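Local coordinates for protein acyl-CoA dehydrogenase (Thermus thermophilus, PDB 2Z1Q) that probably oxidises acyl-CoA thioesters to their 2,3-dehydroacyl products with bound FAD as cofactor, at residues K221-K226 / D390-R395; S183-A188 / S229-I234; T24-D29 / L496-R501. All blocks are in the same frame, centred on the assembly; numbering follows the deposited sequence.

Interactions 1 and 2 are neighbours beside the flavin, their centres about 16 Å apart, and they meet where K222 NZ lies 2.9 Å from T230 OG1, a probable hydrogen bond. I225 and I393 of interaction 1 and S183 and T230 of interaction 2 all belong to the FAD pocket, so a loop, two neighbouring strands and the region at the end of helix 383-392 converge on it. Along the chain their segments alternate. Interaction 3 lies far from the flavin pocket, across the chain's centre, about 32 Å from interaction 1 and 40 Å from interaction 2, centre to centre. It joins a segment near the N-terminus to helix 476-502, and both other contacts fall within the loop it closes.

Interaction 1 of 3, residues K221-K226 / D390-R395; sequences KKMGIK and DARINR
The carboxylate of D390 grips the backbone of I225 where the loop 221-226 meets the last turns of helix 383-392. From D390, CB rests 4.0 Å from the CG2 methyl of I225, and CG lies beside the same methyl. With CG anti to the carbonyl carbon (chi1 -67°), the tip swings to the loop and OD1 accepts the I225 N-H at 2.7 Å. That bond is nearly straight at the hydrogen (163°), yet it arrives from well above the carboxylate plane. A water donates to D390 OD1 at 2.9 Å and accepts from K226 N, so a single oxygen holds one peptide N-H directly and the next through water, a task suited to a short acidic side chain. An alanine in place of D390 would take away the carboxylate oxygen that receives I225 N and the water, and would probably leave the loop freer to shift. G224 passes so close to the helix that a side-chain carbon there would collide with D390 N.

Apolar contacts flank the polar one. M223 SD lies 4.0 Å from R392 CB, while the guanidinium of R392 runs on to D367 of the second subunit. I225 CD1 meets I393 CG2 at 4.2 Å, the two side chains crossing at about a right angle, and both isoleucines also touch FAD. The loop, between strands 214-216 and 230-235 of the middle domain, is thus joined to the C-terminal helical domain beside the flavin; A391, on the helix face turned from the loop, packs against L362 and V366 of helix 348-372.

Interaction 2 of 3, residues S183-A188 / S229-I234; sequences SNAGFA and STRQVI. With FAD (flavin-adenine dinucleotide), chain D.
The F187 ring meets S229 obliquely, its CE1 3.5 Å from S229 CB, while the same phenyl touches N62 and V63 of helix 62-71. The R231 guanidinium also has an oblique neighbour, with G186 CA 3.5 Å from R231 NE, and its charge is paired with E219. They lie about the antiparallel pairing of strands 172-183 and 230-235 in the middle, beta-sheet domain of the acyl-CoA dehydrogenase fold. The third flat group is the flavin: the CG2 methyl of T230 lies 3.8 Å from C6 of FAD, and S183 approaches from outside the rim at N5.

S183, ending strand 172-183, forms a non-hydrogen-bonded pair with T230 of strand 230-235, and both side chains point to the flavin-facing side of the sheet. A small hydroxyl fits there: S183 OG donates to FAD N5 at 2.6 Å, and S183 N gives a longer bond to FAD O4 at 3.3 Å. Donation to N5, the hydride-accepting position of flavins, would probably draw electron density from the ring and aid its reduction.

Past strand 172-183 the chain turns tightly, N184 O accepting from both F187 N and A188 N. S229 OG, anti to its own backbone N (chi1 160°), accepts from G186 N at 2.9 Å and is also hydrogen-bonded to E219. G186 suits this place because a CB would run into that hydroxyl, whereas the small methyl of A185 packs against the side chains of R231 and V233. The carbonyl oxygen of S229 closes the junction: N184 N donates to it at 2.7 Å, from above the carbonyl plane, and the CA-H of S183 approaches the same S229 O at 3.1 Å.

Interaction 3 of 3, residues T24-D29 / L496-R501; sequences TPEDFD and LLRARR
Two arginines one helical turn apart, R498 and R501, reach from helix 476-502 to E26 and D27 in the short 3-10 turn ahead of helix 30-54. R498 is stretched out, CG anti to the backbone N (chi1 172°) and the chain extended to NE, which carries its guanidinium alongside the turn. E26 bends at chi2 (-76°) to meet it: its OE1 accepts from R498 NE at 2.6 Å and its OE2 from R498 NH1 at 3.3 Å, a side-on grip through both syn lone pairs. The partners are tilted out of the guanidinium plane. P25 covers one face of that group, with its CD 3.3 Å from R498 CZ, and a compact, rigid ring suits a place over the guanidinium face.

R501 behaves differently. Its chain bends at chi3 and comes tip to tip with D27, the flat groups nearly coplanar (23° apart). The grip is end-on, R501 NH1 to D27 OD2 at 2.7 Å and R501 NH2 to D27 OD1 at 2.9 Å. D27 OD1 also takes the T24 N-H at 3.0 Å, so the aspartate ties its own turn together as it binds the helix. T24 CG2 touches both arginines, 3.6 Å from R498 CG.

R498 NH2 has further partners, E317 and S318 of helix 300-331. Paired opposite charges, with the proline and the threonine methyl packed against them, thus join the N-terminal segment to the C-terminal helices, and the paired bonds probably hold each guanidinium in its rotation.

Interaction 1 of 3, residues K221-K226 / D390-R395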
loop_
_atom_site.group_PDB
_atom_site.type_symbol
_atom_site.label_atom_id
_atom_site.label_comp_id
_atom_site.label_asym_id
_atom_site.label_seq_id
_atom_site.Cartn_x
_atom_site.Cartn_y
_atom_site.Cartn_z
ATOM N N LYS B 221 -19.157 8.939 -2.625
ATOM C CA LYS B 221 -18.645 7.794 -3.363
ATOM C C LYS B 221 -17.177 7.622 -2.977
ATOM O O LYS B 221 -16.344 8.454 -3.311
ATOM C CB LYS B 221 -18.784 8.017 -4.868
ATOM C CG LYS B 221 -20.228 8.207 -5.350
ATOM C CD LYS B 221 -20.292 8.116 -6.866
ATOM C CE LYS B 221 -21.727 8.021 -7.389
ATOM N NZ LYS B 221 -22.445 9.322 -7.360
ATOM N N LYS B 222 -16.852 6.556 -2.252
ATOM C CA LYS B 222 -15.463 6.369 -1.838
ATOM C C LYS B 222 -14.799 5.131 -2.430
ATOM O O LYS B 222 -15.459 4.311 -3.070
ATOM C CB LYS B 222 -15.366 6.341 -0.317
ATOM C CG LYS B 222 -16.389 5.468 0.368
ATOM C CD LYS B 222 -17.554 6.298 0.899
ATOM C CE LYS B 222 -18.686 5.417 1.455
ATOM N NZ LYS B 222 -18.476 4.907 2.840
ATOM N N MET B 223 -13.489 4.985 -2.208
ATOM C CA MET B 223 -12.815 3.822 -2.785
ATOM C C MET B 223 -13.196 2.512 -2.109
ATOM O O MET B 223 -13.125 1.462 -2.739
ATOM C CB MET B 223 -11.269 3.970 -2.843
ATOM C CG MET B 223 -10.477 3.566 -1.627
ATOM S SD MET B 223 -8.737 3.182 -1.914
ATOM C CE MET B 223 -8.121 4.776 -2.447
ATOM N N GLY B 224 -13.632 2.581 -0.850
ATOM C CA GLY B 224 -13.986 1.373 -0.118
ATOM C C GLY B 224 -15.068 1.536 0.933
ATOM O O GLY B 224 -15.686 2.593 1.039
ATOM N N ILE B 225 -15.257 0.496 1.747
ATOM C CA ILE B 225 -16.319 0.460 2.755
ATOM C C ILE B 225 -17.612 1.038 2.169
ATOM O O ILE B 225 -18.273 1.883 2.780
ATOM C CB ILE B 225 -15.954 1.208 4.083
ATOM C CG1 ILE B 225 -15.622 2.674 3.842
ATOM C CG2 ILE B 225 -14.766 0.558 4.745
ATOM C CD1 ILE B 225 -15.384 3.405 5.141
ATOM N N LYS B 226 -17.956 0.568 0.970
ATOM C CA LYS B 226 -19.161 1.023 0.281
ATOM C C LYS B 226 -20.446 0.646 1.025
ATOM O O LYS B 226 -21.476 1.302 0.860
ATOM C CB LYS B 226 -19.193 0.463 -1.137
ATOM C CG LYS B 226 -18.138 1.052 -2.076
ATOM C CD LYS B 226 -18.148 0.327 -3.411
ATOM C CE LYS B 226 -17.250 1.042 -4.404
ATOM N NZ LYS B 226 -15.977 1.309 -3.735
ATOM N N ASP B 390 -11.078 -1.479 1.485
ATOM C CA ASP B 390 -11.654 -1.171 2.800
ATOM C C ASP B 390 -10.588 -0.800 3.832
ATOM O O ASP B 390 -10.835 -0.006 4.744
ATOM C CB ASP B 390 -12.437 -2.378 3.349
ATOM C CG ASP B 390 -13.694 -2.701 2.544
ATOM O OD1 ASP B 390 -14.032 -1.937 1.608
ATOM O OD2 ASP B 390 -14.346 -3.725 2.855
ATOM N N ALA B 391 -9.407 -1.390 3.695
ATOM C CA ALA B 391 -8.340 -1.144 4.663
ATOM C C ALA B 391 -7.769 0.258 4.659
ATOM O O ALA B 391 -7.476 0.823 5.708
ATOM C CB ALA B 391 -7.219 -2.136 4.447
ATOM N N ARG B 392 -7.612 0.797 3.457
ATOM C CA ARG B 392 -7.022 2.113 3.242
ATOM C C ARG B 392 -7.509 3.239 4.180
ATOM O O ARG B 392 -6.712 4.082 4.613
ATOM C CB ARG B 392 -7.235 2.523 1.770
ATOM C CG ARG B 392 -6.033 3.209 1.129
ATOM C CD ARG B 392 -5.484 4.189 2.101
ATOM N NE ARG B 392 -4.150 4.698 1.852
ATOM C CZ ARG B 392 -3.536 5.463 2.745
ATOM N NH1 ARG B 392 -2.317 5.943 2.527
ATOM N NH2 ARG B 392 -4.156 5.718 3.886
ATOM N N ILE B 393 -8.798 3.255 4.503
ATOM C CA ILE B 393 -9.343 4.309 5.364
ATOM C C ILE B 393 -8.807 4.297 6.800
ATOM O O ILE B 393 -8.726 5.336 7.455
ATOM C CB ILE B 393 -10.898 4.231 5.395
ATOM C CG1 ILE B 393 -11.482 5.512 6.000
ATOM C CG2 ILE B 393 -11.349 3.013 6.197
ATOM C CD1 ILE B 393 -11.113 6.782 5.239
ATOM N N ASN B 394 -8.400 3.131 7.281
ATOM C CA ASN B 394 -7.916 3.014 8.650
ATOM C C ASN B 394 -6.771 3.888 9.126
ATOM O O ASN B 394 -6.770 4.306 10.280
ATOM C CB ASN B 394 -7.647 1.549 8.944
ATOM C CG ASN B 394 -8.919 0.748 8.907
ATOM O OD1 ASN B 394 -9.890 1.095 9.581
ATOM N ND2 ASN B 394 -8.943 -0.306 8.105
ATOM N N ARG B 395 -5.818 4.189 8.250
ATOM C CA ARG B 395 -4.691 5.045 8.616
ATOM C C ARG B 395 -5.126 6.511 8.706
ATOM O O ARG B 395 -4.324 7.392 9.028
ATOM C CB ARG B 395 -3.565 4.880 7.594
ATOM C CG ARG B 395 -2.893 3.505 7.638
ATOM C CD ARG B 395 -2.336 3.120 6.260
ATOM N NE ARG B 395 -1.288 4.026 5.794
ATOM C CZ ARG B 395 -0.789 4.016 4.561
ATOM N NH1 ARG B 395 -1.230 3.158 3.660
ATOM N NH2 ARG B 395 0.161 4.881 4.228
HETATM O O HOH W 1 -15.959 -1.264 -0.468
#

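Interaction 2 of 3, residues S183-A188 / S229-I234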
loop_
_atom_site.group_PDB
_atom_site.type_symbol
_atom_site.label_atom_id
_atom_site.label_comp_id
_atom_site.label_asym_id
_atom_site.label_seq_id
_atom_site.Cartn_x
_atom_site.Cartn_y
_atom_site.Cartn_z
ATOM N N SER B 183 -20.724 9.339 8.976
ATOM C CA SER B 183 -21.108 7.927 8.868
ATOM C C SER B 183 -22.506 7.736 9.458
ATOM O O SER B 183 -22.843 8.360 10.469
ATOM C CB SER B 183 -20.119 7.027 9.643
ATOM O OG SER B 183 -18.778 7.243 9.253
ATOM N N ASN B 184 -23.303 6.880 8.821
ATOM C CA ASN B 184 -24.670 6.572 9.260
ATOM C C ASN B 184 -25.687 7.683 8.975
ATOM O O ASN B 184 -26.884 7.536 9.264
ATOM C CB ASN B 184 -24.689 6.254 10.774
ATOM C CG ASN B 184 -23.971 4.938 11.134
ATOM O OD1 ASN B 184 -23.685 4.691 12.305
ATOM N ND2 ASN B 184 -23.694 4.100 10.144
ATOM N N ALA B 185 -25.224 8.786 8.396
ATOM C CA ALA B 185 -26.081 9.930 8.092
ATOM C C ALA B 185 -27.301 9.589 7.254
ATOM O O ALA B 185 -28.324 10.274 7.327
ATOM C CB ALA B 185 -25.267 11.013 7.406
ATOM N N GLY B 186 -27.204 8.537 6.457
ATOM C CA GLY B 186 -28.308 8.146 5.608
ATOM C C GLY B 186 -29.511 7.550 6.332
ATOM O O GLY B 186 -30.604 7.535 5.775
ATOM N N PHE B 187 -29.318 7.067 7.562
ATOM C CA PHE B 187 -30.411 6.456 8.321
ATOM C C PHE B 187 -30.366 6.717 9.829
ATOM O O PHE B 187 -31.204 6.209 10.572
ATOM C CB PHE B 187 -30.433 4.944 8.067
ATOM C CG PHE B 187 -29.062 4.320 8.045
ATOM C CD1 PHE B 187 -28.523 3.842 6.853
ATOM C CD2 PHE B 187 -28.297 4.247 9.205
ATOM C CE1 PHE B 187 -27.240 3.300 6.819
ATOM C CE2 PHE B 187 -27.014 3.710 9.181
ATOM C CZ PHE B 187 -26.484 3.235 7.986
ATOM N N ALA B 188 -29.389 7.498 10.280
ATOM C CA ALA B 188 -29.259 7.809 11.702
ATOM C C ALA B 188 -30.448 8.627 12.199
ATOM O O ALA B 188 -30.902 9.552 11.518
ATOM C CB ALA B 188 -27.968 8.579 11.952
ATOM N N SER B 229 -22.735 4.018 5.164
ATOM C CA SER B 229 -23.402 5.251 4.737
ATOM C C SER B 229 -22.573 6.417 5.193
ATOM O O SER B 229 -22.235 6.516 6.381
ATOM C CB SER B 229 -24.797 5.402 5.345
ATOM O OG SER B 229 -25.206 6.772 5.305
ATOM N N THR B 230 -22.257 7.303 4.253
ATOM C CA THR B 230 -21.491 8.498 4.559
ATOM C C THR B 230 -22.060 9.652 3.734
ATOM O O THR B 230 -22.042 9.633 2.503
ATOM C CB THR B 230 -19.990 8.317 4.231
ATOM O OG1 THR B 230 -19.593 6.963 4.474
ATOM C CG2 THR B 230 -19.155 9.222 5.118
ATOM N N ARG B 231 -22.582 10.658 4.416
ATOM C CA ARG B 231 -23.169 11.798 3.733
ATOM C C ARG B 231 -22.749 13.080 4.406
ATOM O O ARG B 231 -22.228 13.085 5.521
ATOM C CB ARG B 231 -24.705 11.720 3.752
ATOM C CG ARG B 231 -25.342 10.639 2.880
ATOM C CD ARG B 231 -26.785 10.377 3.330
ATOM N NE ARG B 231 -27.510 9.463 2.445
ATOM C CZ ARG B 231 -28.277 9.849 1.428
ATOM N NH1 ARG B 231 -28.428 11.142 1.151
ATOM N NH2 ARG B 231 -28.900 8.940 0.688
ATOM N N GLN B 232 -22.986 14.184 3.721
ATOM C CA GLN B 232 -22.668 15.486 4.260
ATOM C C GLN B 232 -23.938 15.927 4.980
ATOM O O GLN B 232 -25.042 15.725 4.473
ATOM C CB GLN B 232 -22.346 16.433 3.117
ATOM C CG GLN B 232 -21.789 17.742 3.533
ATOM C CD GLN B 232 -21.516 18.622 2.344
ATOM O OE1 GLN B 232 -22.438 19.045 1.652
ATOM N NE2 GLN B 232 -20.243 18.902 2.094
ATOM N N VAL B 233 -23.795 16.478 6.180
ATOM C CA VAL B 233 -24.960 16.942 6.926
ATOM C C VAL B 233 -24.979 18.466 6.913
ATOM O O VAL B 233 -24.021 19.107 7.343
ATOM C CB VAL B 233 -24.948 16.428 8.393
ATOM C CG1 VAL B 233 -26.130 17.005 9.157
ATOM C CG2 VAL B 233 -25.020 14.907 8.412
ATOM N N ILE B 234 -26.066 19.042 6.410
ATOM C CA ILE B 234 -26.200 20.490 6.329
ATOM C C ILE B 234 -27.158 21.027 7.391
ATOM O O ILE B 234 -28.181 20.415 7.669
ATOM C CB ILE B 234 -26.719 20.908 4.928
ATOM C CG1 ILE B 234 -25.690 20.533 3.856
ATOM C CG2 ILE B 234 -27.031 22.401 4.908
ATOM C CD1 ILE B 234 -26.184 20.711 2.429
HETATM P PA FAD D . -6.536 16.591 5.666
HETATM O O1A FAD D . -7.173 15.468 5.024
HETATM O O2A FAD D . -7.292 17.942 6.059
HETATM O O5B FAD D . -5.230 16.278 6.471
HETATM C C5B FAD D . -4.137 16.115 5.569
HETATM C C4B FAD D . -3.007 15.987 6.565
HETATM O O4B FAD D . -3.181 15.714 7.898
HETATM C C3B FAD D . -1.578 15.441 6.112
HETATM O O3B FAD D . -0.838 16.460 5.429
HETATM C C2B FAD D . -1.121 15.126 7.595
HETATM O O2B FAD D . 0.290 15.153 7.837
HETATM C C1B FAD D . -1.939 16.286 8.087
HETATM N N9A FAD D . -1.747 16.927 9.354
HETATM C C8A FAD D . -2.792 17.483 10.033
HETATM N N7A FAD D . -2.380 18.036 11.113
HETATM C C5A FAD D . -1.046 17.857 11.221
HETATM C C6A FAD D . -0.059 18.241 12.177
HETATM N N6A FAD D . -0.437 18.949 13.299
HETATM N N1A FAD D . 1.233 17.880 11.942
HETATM C C2A FAD D . 1.595 17.217 10.848
HETATM N N3A FAD D . 0.698 16.864 9.949
HETATM C C4A FAD D . -0.610 17.147 10.064
HETATM N N1 FAD D . -16.130 12.517 10.792
HETATM C C2 FAD D . -17.010 12.589 11.814
HETATM O O2 FAD D . -17.010 13.593 12.509
HETATM N N3 FAD D . -17.906 11.607 12.088
HETATM C C4 FAD D . -17.984 10.455 11.338
HETATM O O4 FAD D . -18.787 9.587 11.583
HETATM C C4X FAD D . -17.057 10.318 10.187
HETATM N N5 FAD D . -17.071 9.254 9.367
HETATM C C5X FAD D . -16.241 9.176 8.296
HETATM C C6 FAD D . -16.304 8.063 7.383
HETATM C C7 FAD D . -15.464 8.032 6.258
HETATM C C7M FAD D . -15.558 6.869 5.289
HETATM C C8 FAD D . -14.530 9.091 6.021
HETATM C C8M FAD D . -13.615 9.100 4.817
HETATM C C9 FAD D . -14.454 10.154 6.893
HETATM C C9A FAD D . -15.303 10.229 8.040
HETATM N N10 FAD D . -15.235 11.351 8.895
HETATM C C10 FAD D . -16.099 11.451 9.967
HETATM C "C1'" FAD D . -14.269 12.361 8.546
HETATM C "C2'" FAD D . -12.964 12.324 9.355
HETATM O "O2'" FAD D . -13.201 12.616 10.724
HETATM C "C3'" FAD D . -12.161 13.374 8.656
HETATM O "O3'" FAD D . -11.972 12.926 7.282
HETATM C "C4'" FAD D . -10.787 13.618 9.216
HETATM O "O4'" FAD D . -10.795 14.092 10.565
HETATM C "C5'" FAD D . -10.263 14.605 8.237
HETATM O "O5'" FAD D . -8.995 14.980 8.442
HETATM P P FAD D . -8.753 15.750 7.055
HETATM O O1P FAD D . -9.131 14.816 5.962
HETATM O O2P FAD D . -9.677 17.086 6.964
HETATM O O3P FAD D . -7.146 16.046 7.077
HETATM O O HOH W 2 -18.788 5.993 7.150
#

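Interaction 3 of 3, residues T24-D29 / L496-R501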
loop_
_atom_site.group_PDB
_atom_site.type_symbol
_atom_site.label_atom_id
_atom_site.label_comp_id
_atom_site.label_asym_id
_atom_site.label_seq_id
_atom_site.Cartn_x
_atom_site.Cartn_y
_atom_site.Cartn_z
ATOM N N THR B 24 -3.603 -11.543 27.760
ATOM C CA THR B 24 -3.459 -12.121 26.423
ATOM C C THR B 24 -4.787 -12.687 25.929
ATOM O O THR B 24 -5.732 -12.841 26.701
ATOM C CB THR B 24 -2.445 -13.282 26.401
ATOM O OG1 THR B 24 -2.955 -14.369 27.185
ATOM C CG2 THR B 24 -1.101 -12.835 26.951
ATOM N N PRO B 25 -4.868 -13.006 24.628
ATOM C CA PRO B 25 -6.087 -13.561 24.032
ATOM C C PRO B 25 -6.495 -14.880 24.700
ATOM O O PRO B 25 -7.681 -15.143 24.888
ATOM C CB PRO B 25 -5.704 -13.737 22.561
ATOM C CG PRO B 25 -4.701 -12.628 22.349
ATOM C CD PRO B 25 -3.858 -12.717 23.594
ATOM N N GLU B 26 -5.519 -15.708 25.068
ATOM C CA GLU B 26 -5.841 -16.969 25.726
ATOM C C GLU B 26 -6.278 -16.753 27.176
ATOM O O GLU B 26 -6.533 -17.712 27.905
ATOM C CB GLU B 26 -4.659 -17.951 25.655
ATOM C CG GLU B 26 -3.290 -17.309 25.661
ATOM C CD GLU B 26 -2.907 -16.670 24.331
ATOM O OE1 GLU B 26 -2.076 -15.742 24.360
ATOM O OE2 GLU B 26 -3.414 -17.095 23.262
ATOM N N ASP B 27 -6.373 -15.492 27.592
ATOM C CA ASP B 27 -6.825 -15.177 28.948
ATOM C C ASP B 27 -8.298 -14.770 28.914
ATOM O O ASP B 27 -8.835 -14.295 29.909
ATOM C CB ASP B 27 -6.019 -14.025 29.546
ATOM C CG ASP B 27 -4.644 -14.442 30.004
ATOM O OD1 ASP B 27 -3.718 -13.618 29.880
ATOM O OD2 ASP B 27 -4.486 -15.578 30.501
ATOM N N PHE B 28 -8.934 -14.948 27.760
ATOM C CA PHE B 28 -10.345 -14.598 27.591
ATOM C C PHE B 28 -11.220 -15.521 28.439
ATOM O O PHE B 28 -11.169 -16.737 28.276
ATOM C CB PHE B 28 -10.751 -14.734 26.108
ATOM C CG PHE B 28 -10.206 -13.641 25.204
ATOM C CD1 PHE B 28 -10.189 -13.813 23.820
ATOM C CD2 PHE B 28 -9.734 -12.437 25.729
ATOM C CE1 PHE B 28 -9.708 -12.799 22.973
ATOM C CE2 PHE B 28 -9.253 -11.426 24.894
ATOM C CZ PHE B 28 -9.240 -11.607 23.513
ATOM N N ASP B 29 -12.015 -14.963 29.347
ATOM C CA ASP B 29 -12.883 -15.816 30.155
ATOM C C ASP B 29 -14.056 -16.216 29.264
ATOM O O ASP B 29 -14.343 -15.545 28.273
ATOM C CB ASP B 29 -13.375 -15.091 31.411
ATOM C CG ASP B 29 -14.437 -14.056 31.116
ATOM O OD1 ASP B 29 -15.520 -14.445 30.640
ATOM O OD2 ASP B 29 -14.188 -12.858 31.368
ATOM N N LEU B 496 6.576 -10.717 23.020
ATOM C CA LEU B 496 7.528 -11.620 23.671
ATOM C C LEU B 496 7.002 -12.189 24.980
ATOM O O LEU B 496 7.091 -13.390 25.220
ATOM C CB LEU B 496 8.856 -10.894 23.916
ATOM C CG LEU B 496 10.013 -11.239 22.970
ATOM C CD1 LEU B 496 11.011 -10.092 22.925
ATOM C CD2 LEU B 496 10.689 -12.531 23.431
ATOM N N LEU B 497 6.457 -11.323 25.826
ATOM C CA LEU B 497 5.922 -11.772 27.105
ATOM C C LEU B 497 4.803 -12.782 26.912
ATOM O O LEU B 497 4.641 -13.691 27.720
ATOM C CB LEU B 497 5.414 -10.580 27.916
ATOM C CG LEU B 497 6.485 -9.569 28.335
ATOM C CD1 LEU B 497 5.856 -8.444 29.130
ATOM C CD2 LEU B 497 7.549 -10.267 29.161
ATOM N N ARG B 498 4.027 -12.632 25.842
ATOM C CA ARG B 498 2.934 -13.563 25.586
ATOM C C ARG B 498 3.490 -14.889 25.067
ATOM O O ARG B 498 2.982 -15.956 25.410
ATOM C CB ARG B 498 1.936 -12.970 24.580
ATOM C CG ARG B 498 0.841 -13.939 24.095
ATOM C CD ARG B 498 -0.060 -13.299 23.034
ATOM N NE ARG B 498 -1.013 -14.249 22.454
ATOM C CZ ARG B 498 -1.798 -13.991 21.407
ATOM N NH1 ARG B 498 -2.632 -14.928 20.963
ATOM N NH2 ARG B 498 -1.752 -12.807 20.798
ATOM N N ALA B 499 4.537 -14.821 24.250
ATOM C CA ALA B 499 5.139 -16.024 23.693
ATOM C C ALA B 499 5.672 -16.959 24.792
ATOM O O ALA B 499 5.675 -18.180 24.630
ATOM C CB ALA B 499 6.265 -15.655 22.734
ATOM N N ARG B 500 6.123 -16.360 25.897
ATOM C CA ARG B 500 6.662 -17.103 27.040
ATOM C C ARG B 500 5.583 -17.937 27.724
ATOM O O ARG B 500 5.830 -19.068 28.146
ATOM C CB ARG B 500 7.288 -16.128 28.050
ATOM C CG ARG B 500 8.556 -15.441 27.545
ATOM C CD ARG B 500 9.684 -16.446 27.346
ATOM N NE ARG B 500 10.565 -16.108 26.229
ATOM C CZ ARG B 500 11.354 -15.039 26.179
ATOM N NH1 ARG B 500 12.115 -14.830 25.111
ATOM N NH2 ARG B 500 11.392 -14.185 27.192
ATOM N N ARG B 501 4.387 -17.369 27.832
ATOM C CA ARG B 501 3.267 -18.066 28.446
ATOM C C ARG B 501 2.642 -19.017 27.447
ATOM O O ARG B 501 2.396 -20.181 27.742
ATOM C CB ARG B 501 2.220 -17.063 28.882
ATOM C CG ARG B 501 2.745 -16.043 29.847
ATOM C CD ARG B 501 1.686 -15.024 30.084
ATOM N NE ARG B 501 0.442 -15.674 30.465
ATOM C CZ ARG B 501 -0.728 -15.053 30.538
ATOM N NH1 ARG B 501 -1.813 -15.724 30.899
ATOM N NH2 ARG B 501 -0.813 -13.763 30.243
#